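Local coordinates for PmoD (Methylocystis sp. ATCC 49242, PDB 6CPD), which binds copper(I) through a periplasmic cupredoxin-like domain and is probably involved in copper handling in methane-oxidizing bacteria, at residues Phe43-Asn47 against Pro48-Asp52. Sequence-based numbering, arbitrary orientation.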
loop_
_atom_site.group_PDB
_atom_site.type_symbol
_atom_site.label_atom_id
_atom_site.label_comp_id
_atom_site.label_asym_id
_atom_site.label_seq_id
_atom_site.Cartn_x
_atom_site.Cartn_y
_atom_site.Cartn_z
ATOM N N PHE B 43 -10.066 2.588 6.473
ATOM C CA PHE B 43 -9.740 3.565 5.431
ATOM C C PHE B 43 -9.358 4.891 6.083
ATOM O O PHE B 43 -10.027 5.349 7.010
ATOM C CB PHE B 43 -10.926 3.761 4.479
ATOM C CG PHE B 43 -11.289 2.526 3.705
ATOM C CD1 PHE B 43 -12.052 1.529 4.289
ATOM C CD2 PHE B 43 -10.861 2.358 2.401
ATOM C CE1 PHE B 43 -12.372 0.384 3.583
ATOM C CE2 PHE B 43 -11.179 1.222 1.691
ATOM C CZ PHE B 43 -11.944 0.233 2.283
ATOM N N ASP B 44 -8.273 5.491 5.602
ATOM C CA ASP B 44 -7.788 6.769 6.116
ATOM C C ASP B 44 -7.576 7.691 4.903
ATOM O O ASP B 44 -6.618 7.536 4.146
ATOM C CB ASP B 44 -6.470 6.583 6.882
ATOM C CG ASP B 44 -5.895 7.898 7.435
ATOM O OD1 ASP B 44 -6.368 9.002 7.078
ATOM O OD2 ASP B 44 -4.900 7.820 8.189
ATOM N N ILE B 45 -8.447 8.667 4.742
ATOM C CA ILE B 45 -8.383 9.562 3.602
ATOM C C ILE B 45 -7.296 10.619 3.786
ATOM O O ILE B 45 -7.360 11.403 4.734
ATOM C CB ILE B 45 -9.741 10.246 3.394
ATOM C CG1 ILE B 45 -10.829 9.180 3.173
ATOM C CG2 ILE B 45 -9.658 11.210 2.247
ATOM C CD1 ILE B 45 -12.249 9.725 3.297
ATOM N N GLU B 46 -6.284 10.638 2.911
ATOM C CA GLU B 46 -5.146 11.531 3.119
ATOM C C GLU B 46 -5.462 13.012 2.892
ATOM O O GLU B 46 -4.938 13.861 3.600
ATOM C CB GLU B 46 -3.963 11.138 2.216
ATOM C CG GLU B 46 -3.246 9.858 2.652
ATOM C CD GLU B 46 -1.963 9.586 1.861
ATOM O OE1 GLU B 46 -1.729 10.247 0.821
ATOM O OE2 GLU B 46 -1.177 8.725 2.302
ATOM N N ASN B 47 -6.245 13.322 1.863
ATOM C CA ASN B 47 -6.574 14.709 1.523
ATOM C C ASN B 47 -7.805 15.188 2.310
ATOM O O ASN B 47 -8.899 14.661 2.134
ATOM C CB ASN B 47 -6.823 14.826 0.016
ATOM C CG ASN B 47 -7.047 16.261 -0.452
ATOM O OD1 ASN B 47 -7.471 17.135 0.311
ATOM N ND2 ASN B 47 -6.810 16.494 -1.734
ATOM N N PRO B 48 -7.630 16.184 3.185
ATOM C CA PRO B 48 -8.736 16.741 3.983
ATOM C C PRO B 48 -9.940 17.219 3.155
ATOM O O PRO B 48 -11.063 17.159 3.648
ATOM C CB PRO B 48 -8.086 17.921 4.704
ATOM C CG PRO B 48 -6.635 17.582 4.753
ATOM C CD PRO B 48 -6.352 16.852 3.476
ATOM N N ALA B 49 -9.706 17.723 1.943
ATOM C CA ALA B 49 -10.797 18.197 1.088
ATOM C C ALA B 49 -11.776 17.077 0.725
ATOM O O ALA B 49 -12.943 17.343 0.453
ATOM C CB ALA B 49 -10.243 18.837 -0.175
ATOM N N PHE B 50 -11.303 15.833 0.736
ATOM C CA PHE B 50 -12.138 14.681 0.404
ATOM C C PHE B 50 -13.157 14.393 1.497
ATOM O O PHE B 50 -14.071 13.593 1.300
ATOM C CB PHE B 50 -11.290 13.422 0.170
ATOM C CG PHE B 50 -10.650 13.349 -1.193
ATOM C CD1 PHE B 50 -10.397 14.497 -1.922
ATOM C CD2 PHE B 50 -10.323 12.124 -1.746
ATOM C CE1 PHE B 50 -9.815 14.431 -3.174
ATOM C CE2 PHE B 50 -9.740 12.048 -2.996
ATOM C CZ PHE B 50 -9.498 13.203 -3.718
ATOM N N ARG B 51 -13.005 15.027 2.659
ATOM C CA ARG B 51 -13.938 14.767 3.750
ATOM C C ARG B 51 -15.326 15.337 3.464
ATOM O O ARG B 51 -16.297 14.988 4.131
ATOM C CB ARG B 51 -13.408 15.338 5.069
ATOM C CG ARG B 51 -12.185 14.630 5.620
ATOM C CD ARG B 51 -11.712 15.312 6.900
ATOM N NE ARG B 51 -10.411 14.826 7.352
ATOM C CZ ARG B 51 -9.684 15.416 8.295
ATOM N NH1 ARG B 51 -10.131 16.516 8.885
ATOM N NH2 ARG B 51 -8.510 14.910 8.647
ATOM N N ASP B 52 -15.411 16.230 2.488
ATOM C CA ASP B 52 -16.679 16.865 2.158
ATOM C C ASP B 52 -17.240 16.226 0.882
ATOM O O ASP B 52 -18.213 16.716 0.314
ATOM C CB ASP B 52 -16.484 18.377 1.991
ATOM C CG ASP B 52 -17.749 19.176 2.266
ATOM O OD1 ASP B 52 -18.859 18.688 1.976
ATOM O OD2 ASP B 52 -17.627 20.307 2.788
HETATM O O HOH W 1 -9.038 13.396 5.299
#
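Asn47 and Phe50 meet where strand 37-45 ends and the chain winds into the 3-10 turn 48-52, before strand 55-61. From CB outward, Asn47 serves several partners. Its CB sits 4.1 Å above one face of the Phe50 ring, displaced toward the rim. With CG anti to the backbone N (chi1 -175°), the amide swings past its own carbonyl toward the turn, where OD1 accepts a hydrogen bond from Ala49 N at 2.8 Å. This is an Asx turn, tying the side chain to the backbone two residues on; the donor is tilted 33° from the amide's carbonyl plane. ND2 lies 3.9 Å from Phe50 CE1, the amide and ring planes only 15° apart, and donates to Asp13 OD1 on the neighbouring strand 13-20. A second hydrogen bond, this one between backbone atoms, from Phe50 N to Asn47 O at 3.0 Å, closes the first turn of the 3-10 segment. Pro48, which has no N-H to satisfy, suits this opening position. Ile45 CG2 packs 3.4 Å from Phe50 CB, a methyl against the methylene that carries the ring, both residues being buried; the ring itself is met only obliquely. A water accepts from Arg51 NE and lies 2.7 Å from Ile45 O, bridging the strand end to the turn. Replacing Asn47 with an alanine would probably leave Ala49 N without its side-chain acceptor, Asp13 without this amide donor, and the turn less firmly fixed. Asparagine thus joins acceptor and donor in one short group, holding the start of the 3-10 turn through OD1 while ND2 links it to strand 13-20.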